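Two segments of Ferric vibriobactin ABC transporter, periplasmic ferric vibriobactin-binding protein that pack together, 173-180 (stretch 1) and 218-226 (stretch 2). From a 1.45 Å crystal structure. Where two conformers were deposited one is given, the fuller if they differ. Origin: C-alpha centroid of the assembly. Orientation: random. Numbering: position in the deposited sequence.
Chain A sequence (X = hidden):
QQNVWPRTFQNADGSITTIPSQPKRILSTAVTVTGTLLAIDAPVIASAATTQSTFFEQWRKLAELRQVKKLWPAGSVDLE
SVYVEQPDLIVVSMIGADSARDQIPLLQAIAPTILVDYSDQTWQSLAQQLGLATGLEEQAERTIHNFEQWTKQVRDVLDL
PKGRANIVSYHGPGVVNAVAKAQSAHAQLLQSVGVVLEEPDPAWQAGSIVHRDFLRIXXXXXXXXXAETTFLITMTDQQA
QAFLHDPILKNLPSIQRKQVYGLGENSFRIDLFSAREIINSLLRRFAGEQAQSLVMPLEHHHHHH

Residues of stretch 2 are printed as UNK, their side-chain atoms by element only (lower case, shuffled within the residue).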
# COMPACT_ATOMS: atom_id res chain seq x y z
N PRO A 173 -16.07 -16.18 -8.56
CA PRO A 173 -17.20 -15.94 -9.47
C PRO A 173 -18.31 -15.10 -8.83
O PRO A 173 -18.50 -15.13 -7.61
CB PRO A 173 -17.77 -17.34 -9.74
CG PRO A 173 -16.89 -18.31 -9.06
CD PRO A 173 -15.87 -17.61 -8.25
N GLY A 174 -19.05 -14.37 -9.67
CA GLY A 174 -20.27 -13.70 -9.24
C GLY A 174 -20.03 -12.51 -8.33
O GLY A 174 -20.96 -12.00 -7.71
N VAL A 175 -18.78 -12.07 -8.26
CA VAL A 175 -18.37 -10.96 -7.41
C VAL A 175 -17.47 -10.04 -8.22
O VAL A 175 -16.76 -10.50 -9.12
CB VAL A 175 -17.57 -11.47 -6.18
CG1 VAL A 175 -16.97 -10.31 -5.38
CG2 VAL A 175 -18.46 -12.33 -5.29
N VAL A 176 -17.48 -8.75 -7.88
CA VAL A 176 -16.56 -7.83 -8.52
C VAL A 176 -15.15 -8.15 -8.03
O VAL A 176 -14.91 -8.24 -6.83
CB VAL A 176 -16.94 -6.36 -8.20
CG1 VAL A 176 -15.77 -5.41 -8.51
CG2 VAL A 176 -18.21 -5.97 -8.96
N ASN A 177 -14.22 -8.33 -8.97
CA ASN A 177 -12.82 -8.58 -8.65
C ASN A 177 -12.02 -7.34 -9.01
O ASN A 177 -12.58 -6.34 -9.47
CB ASN A 177 -12.31 -9.79 -9.44
CG ASN A 177 -12.82 -11.13 -8.90
OD1 ASN A 177 -12.02 -11.96 -8.43
ND2 ASN A 177 -14.14 -11.36 -8.94
N ALA A 178 -10.70 -7.38 -8.87
CA ALA A 178 -9.94 -6.17 -9.18
C ALA A 178 -8.55 -6.46 -9.71
O ALA A 178 -7.97 -7.50 -9.39
CB ALA A 178 -9.88 -5.22 -7.99
N VAL A 179 -8.03 -5.54 -10.52
CA VAL A 179 -6.73 -5.72 -11.15
C VAL A 179 -5.89 -4.45 -11.00
O VAL A 179 -6.36 -3.35 -11.30
CB VAL A 179 -6.88 -6.07 -12.64
CG1 VAL A 179 -5.52 -6.27 -13.30
CG2 VAL A 179 -7.77 -7.32 -12.84
N ALA A 180 -4.64 -4.60 -10.59
CA ALA A 180 -3.79 -3.42 -10.34
C ALA A 180 -3.54 -2.56 -11.58
O ALA A 180 -3.32 -3.07 -12.68
CB ALA A 180 -2.42 -3.82 -9.71
N UNK A 218 -16.17 -6.61 -13.38
CA UNK A 218 -16.97 -7.83 -13.35
C UNK A 218 -16.04 -9.03 -13.48
O UNK A 218 -15.02 -8.97 -14.20
n UNK A 218 -20.49 -5.26 -13.74
c UNK A 218 -20.73 -5.53 -15.01
c UNK A 218 -18.01 -7.87 -14.46
n UNK A 218 -19.88 -6.47 -15.40
c UNK A 218 -19.07 -6.82 -14.34
c UNK A 218 -19.46 -6.06 -13.30
N UNK A 219 -16.39 -10.10 -12.77
CA UNK A 219 -15.61 -11.32 -12.72
C UNK A 219 -15.19 -11.83 -14.10
O UNK A 219 -14.04 -12.23 -14.29
c UNK A 219 -16.50 -14.77 -12.89
c UNK A 219 -16.02 -16.06 -12.95
c UNK A 219 -14.87 -16.38 -12.26
c UNK A 219 -14.23 -15.45 -11.48
o UNK A 219 -14.41 -17.67 -12.33
c UNK A 219 -16.44 -12.40 -12.03
c UNK A 219 -15.88 -13.80 -12.11
c UNK A 219 -14.74 -14.16 -11.41
N UNK A 220 -16.12 -11.81 -15.05
CA UNK A 220 -15.87 -12.34 -16.39
C UNK A 220 -14.65 -11.74 -17.07
O UNK A 220 -13.99 -12.39 -17.88
o UNK A 220 -18.93 -11.57 -15.30
c UNK A 220 -18.26 -13.06 -17.01
c UNK A 220 -18.86 -12.77 -15.66
o UNK A 220 -19.26 -13.73 -14.96
c UNK A 220 -17.09 -12.16 -17.32
N UNK A 221 -14.34 -10.48 -16.76
CA UNK A 221 -13.18 -9.84 -17.39
C UNK A 221 -11.85 -10.50 -17.03
O UNK A 221 -10.86 -10.33 -17.76
c UNK A 221 -14.20 -7.54 -17.75
c UNK A 221 -13.12 -8.34 -17.08
n UNK A 221 -14.32 -7.44 -19.12
c UNK A 221 -15.19 -6.78 -17.23
c UNK A 221 -15.34 -6.66 -19.41
n UNK A 221 -15.89 -6.24 -18.28
N UNK A 222 -11.80 -11.20 -15.90
CA UNK A 222 -10.58 -11.94 -15.54
C UNK A 222 -10.15 -12.90 -16.63
O UNK A 222 -8.95 -13.13 -16.83
c UNK A 222 -11.09 -12.90 -11.78
c UNK A 222 -10.77 -12.71 -14.23
c UNK A 222 -10.85 -11.93 -12.91
c UNK A 222 -9.57 -11.11 -12.67
N UNK A 223 -11.12 -13.45 -17.36
CA UNK A 223 -10.78 -14.39 -18.44
C UNK A 223 -10.03 -13.72 -19.58
O UNK A 223 -9.45 -14.41 -20.41
c UNK A 223 -12.85 -15.78 -17.97
o UNK A 223 -12.83 -14.09 -19.72
c UNK A 223 -12.02 -15.07 -19.05
N UNK A 224 -10.05 -12.39 -19.63
CA UNK A 224 -9.45 -11.64 -20.73
C UNK A 224 -8.02 -11.20 -20.45
O UNK A 224 -7.37 -10.62 -21.33
c UNK A 224 -12.65 -9.67 -21.77
c UNK A 224 -10.32 -10.44 -21.09
o UNK A 224 -13.00 -8.94 -20.85
n UNK A 224 -13.08 -9.49 -23.02
c UNK A 224 -11.73 -10.85 -21.53
N UNK A 225 -7.52 -11.49 -19.25
CA UNK A 225 -6.14 -11.11 -18.91
C UNK A 225 -5.13 -11.89 -19.77
O UNK A 225 -5.29 -13.09 -20.00
c UNK A 225 -6.69 -10.39 -16.51
c UNK A 225 -6.19 -8.97 -16.65
c UNK A 225 -6.61 -10.84 -15.05
c UNK A 225 -5.88 -11.32 -17.42
N UNK A 226 -4.11 -11.21 -20.26
CA UNK A 226 -3.20 -11.85 -21.21
C UNK A 226 -1.82 -12.21 -20.66
O UNK A 226 -1.08 -12.97 -21.29
c UNK A 226 -4.83 -11.94 -24.06
n UNK A 226 -4.39 -13.14 -23.68
o UNK A 226 -5.57 -11.78 -25.03
c UNK A 226 -3.05 -11.01 -22.48
c UNK A 226 -4.35 -10.75 -23.24
O HOH W 1 -19.89 -14.52 -12.39
O HOH W 2 -19.14 -10.01 -11.58

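Position 218 carries one carbon followed by a five-membered ring of three carbons and two nitrogens, the imidazole of His-218. Its CA-to-CB bond points away from stretch 1, and no atom pair falls within contact range.

At 219 one carbon leads to a six-carbon ring bearing a single oxygen. Pro-173 CA lies 3.4 Å from the ring centroid, only 2° off the ring normal, so it sits squarely over the face in a CH-pi contact. A phenolic ring means Tyr-219. Pro-173 N approaches CE2 of Tyr-219 over the same ring at 3.5 Å, while Asn-177 ND2 lies near the ring plane, 3.8 Å from Tyr-219 CD2. Val-175 O packs 3.5 Å from Tyr-219 CB. The hydroxyl is hydrogen-bonded elsewhere in the structure.

Position 220 has three carbons, the third carrying two oxygens: a carboxylate two carbons beyond CB, hence Glu-220. CB points away, but the chain folds back (chi1 -73°, chi2 65°) and its end comes nearer. Water 1 donates to Glu-220 OE2 at 2.8 Å and accepts a weak bond from Gly-174 N at 2.9 Å.

Position 221 again shows one carbon and a ring of three carbons and two nitrogens, so it is His-221, out of reach of stretch 1.

Four carbons, forked at the second, occupy 222; this is Leu-222. Its CA-to-CB bond points toward stretch 1, with CD1 of Leu-222 3.6 Å from Asn-177 OD1 and CD2 of Leu-222 4.2 Å from Val-179 CG2.

At 223 one carbon bears an oxygen and a carbon, giving Thr-223, whose OG1 donates to Glu-220 O at 2.8 Å. Position 224 has three carbons, the last with one oxygen and one nitrogen: Gln-224. Its OE1 accepts from His-221 ND1 at 2.6 Å and 166°. Neither side chain reaches stretch 1.

The four carbons of 225, forked at the second, identify Leu-225, whose CD1 lies 4.3 Å from Val-179 CG2. Position 226 repeats the amide pattern of three carbons, one oxygen and one nitrogen; it is Gln-226, out of reach.

The contact buries 401 Å² without a direct hydrogen bond between the stretches. Tyr-219 covers the loop end, where Pro-173 lies over its ring, and Leu-222 and Leu-225 meet Val-179 on the strand. Asn-177 lies between, its ND2 held by a weak 2.8 Å bond to Val-175 O. Water 2 adds a second bridge, accepting from Tyr-219 N at 3.0 Å and donating weakly to Val-175 O at 3.5 Å.

Stretch 2 (218-226) HYEHLTQLQ
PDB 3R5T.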